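Local coordinates for protein 1-Cys peroxiredoxin (Vibrio vulnificus MO6-24/O, PDB 5K2I) that probably scavenges peroxides and nitric oxide as a thiol-dependent 1-Cys peroxiredoxin of the thioredoxin-like superfamily, at residues Q6-A11 with G132-L137; I71-V76 with I94-D99. All coordinates share one frame; numbering follows the deposited sequence. Where two conformers were deposited one is given.

Interaction 1: Q6-A11 with G132-L137; sequences QTLPNA and GVVTTL
The flat groups that meet here are two peptide carbonyls, each accepting one backbone N-H across the contact, with Leu8 and Val134 covering one side of the backbone pair and Thr7 and Val133 the other. Gln6 O receives Val134 N at 2.9 Å, the donor lying in the carbonyl plane. Gly132 O takes Leu8 N at 2.9 Å almost along its C=O axis, and the N-H points nearly straight at it (169°). Together the two bonds flank Thr7 and Val133, whose CA atoms are 4.2 Å apart: the pattern of a non-hydrogen-bonded antiparallel pair, confined to one bridge. Gly132 O also draws the CA-H of Thr7, a secondary C-H...O contact.

On the buried side, Leu8 CD2 meets Val134 CG2 at 3.7 Å, the two side chains crossing at about a right angle. Met127 and Ile129 of strand 120-130 pack against Leu8 as well. On the other side, Thr7 OG1 merely grazes Val133 CG2 at 4.0 Å. The N-terminal loop is thus tied to strand 133-139 by backbone chemistry, which satisfies two amides and two carbonyls, while a single leucine-valine touch supplies the hydrophobic part.

Interaction 2: I71-V76 with I94-D99; sequences IASVSV and ILMLAD
Met96 folds its thioether over Ser73: with CG anti to the carbonyl carbon and the chain bent at both chi2 and chi3, SD comes to 4.0 Å from Ser73 CB while CE lies 3.8 Å from Ser73 OG. The two residues belong to neighbouring parallel strands of the beta-alpha-beta unit formed by strand 70-75, helix 79-88 and strand 95-98 within the thioredoxin-like fold. Trp85 of the connecting helix touches both Ser73 and Met96, so the crossover covers the face on which they lie.

The backbones are joined in the staggered fashion of a parallel pair. Ser73 is gripped through both of its backbone polar atoms, N donating to Leu95 O and O accepting Leu97 N almost along the C=O axis at 2.8 Å. Ile71 O and Ser75 O extend the series by receiving the amides of Leu95 and Asp99, whereas the bond from Ser75 N to Leu97 O is long, 3.5 Å, and weak. The strands run at 27° to each other.

On the opposite face, Ala72 CB rests 3.9 Å from Leu97 CD1, and Leu13 of strand 12-17 packs over Val74 and Leu97. At one end, Ile71 CG2 and Ile94 CG1 meet obliquely beneath helix 53-65. At the other, the Asp99 carboxylate is buried but well supplied: OD1 accepts Phe104 N and OD2 is bonded to Thr105 OG1, both of helix 103-108, and these bonds would be expected to stabilise its ionised form. Val76 lies alongside Asp99, pointing the same way, and its CG1, anti to the backbone N, sits 3.4 Å from Asp99 O.

How the interactions relate
Interaction 2 is nested, along the chain, inside the loop that interaction 1 closes, and both reach the same mixed sheet. Their centres are about 15 Å apart and their nearest atoms about 7 Å apart, so they do not touch. Interaction 2 lies deep in the fold, its centre about 5 Å from the centre of the chain, whereas interaction 1 sits at the periphery, its centre about 12 Å from that point, where the N-terminal loop is fastened to strand 133-139. In peroxiredoxins the peroxidatic cysteine lies near the start of a helix packed against this kind of sheet; here helix 53-65, probably the equivalent, rests on Ile71 and Ile94 of interaction 2.

Interaction 1: Q6-A11 with G132-L137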
ATOM      1  N   GLN A   6     -12.280  23.565  -9.700  1.00  9.65           N
ATOM      2  CA  GLN A   6     -12.378  24.422  -8.525  1.00  9.92           C
ATOM      3  C   GLN A   6     -11.023  25.017  -8.187  1.00 10.34           C
ATOM      4  O   GLN A   6      -9.984  24.382  -8.372  1.00  9.56           O
ATOM      5  CB  GLN A   6     -12.904  23.659  -7.304  1.00 10.15           C
ATOM      6  CG  GLN A   6     -14.326  23.118  -7.442  1.00 10.80           C
ATOM      7  CD  GLN A   6     -14.928  22.720  -6.103  1.00 13.26           C
ATOM      8  OE1 GLN A   6     -14.536  21.722  -5.500  1.00 11.23           O
ATOM      9  NE2 GLN A   6     -15.871  23.524  -5.617  1.00 13.50           N
ATOM     10  N   THR A   7     -11.035  26.244  -7.693  1.00  9.85           N
ATOM     11  CA  THR A   7      -9.845  26.850  -7.142  0.68 10.26           C
ATOM     12  C   THR A   7      -9.472  26.126  -5.840  1.00 10.13           C
ATOM     13  O   THR A   7     -10.357  25.718  -5.086  1.00 11.64           O
ATOM     14  CB  THR A   7     -10.094  28.352  -6.909  0.68 11.45           C
ATOM     15  OG1 THR A   7     -10.472  28.961  -8.154  0.68 15.70           O
ATOM     16  CG2 THR A   7      -8.872  29.042  -6.357  0.68 11.10           C
ATOM     17  N   LEU A   8      -8.177  25.960  -5.575  1.00  9.41           N
ATOM     18  CA  LEU A   8      -7.734  25.416  -4.303  1.00  8.63           C
ATOM     19  C   LEU A   8      -8.336  26.195  -3.141  1.00  8.15           C
ATOM     20  O   LEU A   8      -8.595  27.402  -3.272  1.00 10.38           O
ATOM     21  CB  LEU A   8      -6.212  25.478  -4.181  1.00  8.74           C
ATOM     22  CG  LEU A   8      -5.369  24.518  -4.998  1.00  9.90           C
ATOM     23  CD1 LEU A   8      -3.890  24.909  -4.848  1.00 11.63           C
ATOM     24  CD2 LEU A   8      -5.603  23.092  -4.546  1.00 10.88           C
ATOM     25  N   PRO A   9      -8.510  25.536  -1.988  1.00 10.07           N
ATOM     26  CA  PRO A   9      -8.871  26.288  -0.784  1.00 10.76           C
ATOM     27  C   PRO A   9      -7.915  27.458  -0.584  1.00 10.78           C
ATOM     28  O   PRO A   9      -6.714  27.317  -0.807  1.00 10.15           O
ATOM     29  CB  PRO A   9      -8.709  25.263   0.344  1.00 13.26           C
ATOM     30  CG  PRO A   9      -8.801  23.932  -0.316  1.00 13.86           C
ATOM     31  CD  PRO A   9      -8.313  24.103  -1.719  1.00 12.90           C
ATOM     32  N   ASN A  10      -8.450  28.606  -0.192  1.00  9.11           N
ATOM     33  CA  ASN A  10      -7.627  29.774   0.058  1.00  8.08           C
ATOM     34  C   ASN A  10      -6.976  29.630   1.415  1.00  9.30           C
ATOM     35  O   ASN A  10      -7.419  30.222   2.398  1.00 10.66           O
ATOM     36  CB  ASN A  10      -8.475  31.037  -0.029  1.00  9.02           C
ATOM     37  CG  ASN A  10      -7.687  32.288   0.223  1.00  9.28           C
ATOM     38  OD1 ASN A  10      -6.470  32.329   0.042  1.00 11.16           O
ATOM     39  ND2 ASN A  10      -8.388  33.344   0.630  1.00  9.94           N
ATOM     40  N   ALA A  11      -5.952  28.780   1.460  1.00  9.38           N
ATOM     41  CA  ALA A  11      -5.303  28.377   2.700  1.00 10.57           C
ATOM     42  C   ALA A  11      -3.805  28.567   2.574  1.00 10.84           C
ATOM     43  O   ALA A  11      -3.318  29.006   1.531  1.00 10.48           O
ATOM     44  CB  ALA A  11      -5.640  26.917   3.016  1.00 15.36           C
ATOM     45  N   GLY A 132      -3.782  28.159  -9.750  1.00  9.44           N
ATOM     46  CA  GLY A 132      -4.587  27.912  -8.564  1.00  8.56           C
ATOM     47  C   GLY A 132      -5.828  27.063  -8.770  1.00  9.62           C
ATOM     48  O   GLY A 132      -6.480  26.722  -7.791  1.00 10.44           O
ATOM     49  N   VAL A 133      -6.158  26.746 -10.020  1.00  7.63           N
ATOM     50  CA  VAL A 133      -7.324  25.926 -10.337  1.00  7.86           C
ATOM     51  C   VAL A 133      -6.894  24.475 -10.497  1.00  8.08           C
ATOM     52  O   VAL A 133      -5.985  24.182 -11.269  1.00  9.18           O
ATOM     53  CB  VAL A 133      -8.006  26.412 -11.618  1.00  8.81           C
ATOM     54  CG1 VAL A 133      -9.205  25.543 -11.959  1.00 11.12           C
ATOM     55  CG2 VAL A 133      -8.430  27.870 -11.446  1.00 11.94           C
ATOM     56  N   VAL A 134      -7.535  23.563  -9.771  1.00  8.02           N
ATOM     57  CA  VAL A 134      -7.235  22.141  -9.911  1.00  7.16           C
ATOM     58  C   VAL A 134      -7.692  21.650 -11.269  1.00 10.69           C
ATOM     59  O   VAL A 134      -8.885  21.615 -11.542  1.00 11.52           O
ATOM     60  CB  VAL A 134      -7.916  21.328  -8.805  1.00  8.52           C
ATOM     61  CG1 VAL A 134      -7.646  19.839  -9.001  1.00 11.58           C
ATOM     62  CG2 VAL A 134      -7.414  21.801  -7.443  1.00 10.15           C
ATOM     63  N   THR A 135      -6.762  21.293 -12.148  1.00  8.67           N
ATOM     64  CA  THR A 135      -7.098  20.832 -13.493  0.57  9.05           C
ATOM     65  C   THR A 135      -7.161  19.311 -13.546  1.00 10.87           C
ATOM     66  O   THR A 135      -8.028  18.730 -14.198  1.00 12.03           O
ATOM     67  CB  THR A 135      -6.073  21.345 -14.513  0.57 11.03           C
ATOM     68  OG1 THR A 135      -6.132  22.776 -14.548  0.57 14.38           O
ATOM     69  CG2 THR A 135      -6.355  20.784 -15.896  0.57 11.29           C
ATOM     70  N   THR A 136      -6.218  18.675 -12.847  1.00  9.38           N
ATOM     71  CA  THR A 136      -6.136  17.209 -12.763  1.00 11.12           C
ATOM     72  C   THR A 136      -5.986  16.806 -11.306  1.00  9.35           C
ATOM     73  O   THR A 136      -5.175  17.389 -10.600  1.00  8.74           O
ATOM     74  CB  THR A 136      -4.938  16.646 -13.560  1.00 13.18           C
ATOM     75  OG1 THR A 136      -5.108  16.919 -14.956  1.00 14.61           O
ATOM     76  CG2 THR A 136      -4.825  15.145 -13.360  1.00 16.73           C
ATOM     77  N   LEU A 137      -6.762  15.826 -10.852  1.00  9.87           N
ATOM     78  CA  LEU A 137      -6.617  15.277  -9.502  1.00 10.11           C
ATOM     79  C   LEU A 137      -6.716  13.762  -9.573  1.00  8.75           C
ATOM     80  O   LEU A 137      -7.753  13.215  -9.990  1.00 10.43           O
ATOM     81  CB  LEU A 137      -7.685  15.824  -8.551  1.00  9.57           C
ATOM     82  CG  LEU A 137      -7.793  15.117  -7.191  1.00  9.65           C
ATOM     83  CD1 LEU A 137      -6.519  15.274  -6.377  1.00 10.48           C
ATOM     84  CD2 LEU A 137      -8.970  15.678  -6.419  1.00 12.88           C
TER

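Interaction 2: I71-V76 with I94-D99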
ATOM      1  N   ILE A  71       7.176  22.011  -8.933  1.00  8.85           N
ATOM      2  CA  ILE A  71       6.776  20.717  -8.383  1.00  8.92           C
ATOM      3  C   ILE A  71       6.874  20.808  -6.879  1.00  8.85           C
ATOM      4  O   ILE A  71       7.912  21.206  -6.365  1.00  9.94           O
ATOM      5  CB  ILE A  71       7.680  19.573  -8.868  1.00  8.96           C
ATOM      6  CG1 ILE A  71       7.757  19.559 -10.395  1.00 10.25           C
ATOM      7  CG2 ILE A  71       7.198  18.225  -8.311  1.00 10.81           C
ATOM      8  CD1 ILE A  71       8.823  18.618 -10.938  1.00 14.99           C
ATOM      9  N   ALA A  72       5.808  20.440  -6.172  1.00  8.33           N
ATOM     10  CA  ALA A  72       5.766  20.592  -4.734  1.00  9.13           C
ATOM     11  C   ALA A  72       5.260  19.326  -4.060  1.00  8.82           C
ATOM     12  O   ALA A  72       4.382  18.631  -4.574  1.00  8.34           O
ATOM     13  CB  ALA A  72       4.888  21.782  -4.340  1.00  8.85           C
ATOM     14  N   SER A  73       5.854  19.049  -2.911  1.00  7.90           N
ATOM     15  CA  SER A  73       5.512  17.933  -2.050  1.00  9.42           C
ATOM     16  C   SER A  73       4.814  18.471  -0.812  1.00  8.19           C
ATOM     17  O   SER A  73       5.345  19.363  -0.153  1.00 10.34           O
ATOM     18  CB  SER A  73       6.789  17.174  -1.671  1.00 13.09           C
ATOM     19  OG  SER A  73       6.557  16.224  -0.655  1.00 15.30           O
ATOM     20  N   VAL A  74       3.628  17.951  -0.500  1.00  7.51           N
ATOM     21  CA  VAL A  74       2.938  18.330   0.726  1.00  7.56           C
ATOM     22  C   VAL A  74       2.638  17.105   1.596  1.00  6.90           C
ATOM     23  O   VAL A  74       2.460  15.982   1.105  1.00  9.13           O
ATOM     24  CB  VAL A  74       1.626  19.109   0.411  1.00  8.48           C
ATOM     25  CG1 VAL A  74       0.603  18.232  -0.331  1.00  9.97           C
ATOM     26  CG2 VAL A  74       1.008  19.716   1.677  1.00  9.29           C
ATOM     27  N   SER A  75       2.612  17.326   2.906  1.00  6.46           N
ATOM     28  CA  SER A  75       2.275  16.290   3.870  1.00  7.31           C
ATOM     29  C   SER A  75       1.764  16.955   5.144  1.00  8.48           C
ATOM     30  O   SER A  75       2.067  18.126   5.413  1.00  7.25           O
ATOM     31  CB  SER A  75       3.494  15.406   4.172  1.00  8.85           C
ATOM     32  OG  SER A  75       3.108  14.298   4.976  1.00 10.23           O
ATOM     33  N   VAL A  76       0.991  16.206   5.920  1.00  7.15           N
ATOM     34  CA  VAL A  76       0.641  16.616   7.273  1.00  6.91           C
ATOM     35  C   VAL A  76       1.842  16.273   8.149  1.00  8.56           C
ATOM     36  O   VAL A  76       1.936  15.192   8.747  1.00  8.88           O
ATOM     37  CB  VAL A  76      -0.651  15.944   7.774  1.00  6.54           C
ATOM     38  CG1 VAL A  76      -0.995  16.469   9.162  1.00  7.30           C
ATOM     39  CG2 VAL A  76      -1.797  16.226   6.804  1.00  9.31           C
ATOM     40  N   ILE A  94      12.385  20.174  -5.895  1.00 15.09           N
ATOM     41  CA  ILE A  94      11.027  20.030  -5.377  1.00 12.88           C
ATOM     42  C   ILE A  94      10.794  20.858  -4.115  1.00 13.99           C
ATOM     43  O   ILE A  94      11.579  20.835  -3.170  1.00 14.36           O
ATOM     44  CB  ILE A  94      10.712  18.548  -5.116  1.00 14.06           C
ATOM     45  CG1 ILE A  94      10.737  17.787  -6.454  1.00 19.32           C
ATOM     46  CG2 ILE A  94       9.352  18.382  -4.426  1.00 11.81           C
ATOM     47  CD1 ILE A  94      10.694  16.309  -6.327  1.00 26.36           C
ATOM     48  N   LEU A  95       9.704  21.616  -4.125  1.00  9.99           N
ATOM     49  CA  LEU A  95       9.381  22.503  -3.025  1.00  9.99           C
ATOM     50  C   LEU A  95       8.687  21.713  -1.926  1.00  9.66           C
ATOM     51  O   LEU A  95       7.636  21.119  -2.160  1.00 11.52           O
ATOM     52  CB  LEU A  95       8.493  23.648  -3.517  1.00 10.80           C
ATOM     53  CG  LEU A  95       8.048  24.649  -2.458  1.00 14.22           C
ATOM     54  CD1 LEU A  95       9.242  25.300  -1.769  1.00 15.80           C
ATOM     55  CD2 LEU A  95       7.152  25.691  -3.110  1.00 17.11           C
ATOM     56  N   MET A  96       9.278  21.690  -0.740  1.00  9.97           N
ATOM     57  CA  MET A  96       8.706  20.953   0.380  1.00  8.49           C
ATOM     58  C   MET A  96       7.758  21.829   1.204  1.00 10.20           C
ATOM     59  O   MET A  96       8.172  22.859   1.760  1.00 12.61           O
ATOM     60  CB  MET A  96       9.826  20.391   1.268  1.00 11.00           C
ATOM     61  CG  MET A  96      10.958  19.721   0.486  1.00 13.25           C
ATOM     62  SD  MET A  96      10.424  18.269  -0.478  1.00 14.03           S
ATOM     63  CE  MET A  96       9.864  17.248   0.868  1.00 12.64           C
ATOM     64  N   LEU A  97       6.488  21.429   1.275  1.00  8.07           N
ATOM     65  CA  LEU A  97       5.452  22.220   1.944  1.00  7.83           C
ATOM     66  C   LEU A  97       4.784  21.452   3.067  1.00  8.00           C
ATOM     67  O   LEU A  97       4.461  20.265   2.931  1.00  9.32           O
ATOM     68  CB  LEU A  97       4.387  22.672   0.937  1.00  7.60           C
ATOM     69  CG  LEU A  97       4.869  23.574  -0.204  1.00  8.06           C
ATOM     70  CD1 LEU A  97       3.759  23.828  -1.247  1.00 10.10           C
ATOM     71  CD2 LEU A  97       5.397  24.881   0.341  1.00 11.94           C
ATOM     72  N   ALA A  98       4.570  22.146   4.176  1.00  6.99           N
ATOM     73  CA  ALA A  98       4.045  21.547   5.392  1.00  7.62           C
ATOM     74  C   ALA A  98       2.608  21.961   5.688  1.00  8.88           C
ATOM     75  O   ALA A  98       2.267  23.157   5.662  1.00 10.43           O
ATOM     76  CB  ALA A  98       4.938  21.920   6.577  1.00  9.79           C
ATOM     77  N   ASP A  99       1.772  20.966   5.964  1.00  7.53           N
ATOM     78  CA  ASP A  99       0.407  21.195   6.435  1.00  8.55           C
ATOM     79  C   ASP A  99       0.280  20.673   7.866  1.00  8.31           C
ATOM     80  O   ASP A  99      -0.386  19.680   8.115  1.00  8.90           O
ATOM     81  CB  ASP A  99      -0.573  20.492   5.487  1.00  9.89           C
ATOM     82  CG  ASP A  99      -2.024  20.750   5.828  1.00  8.79           C
ATOM     83  OD1 ASP A  99      -2.333  21.841   6.359  1.00 11.28           O
ATOM     84  OD2 ASP A  99      -2.858  19.853   5.548  1.00  9.67           O
TER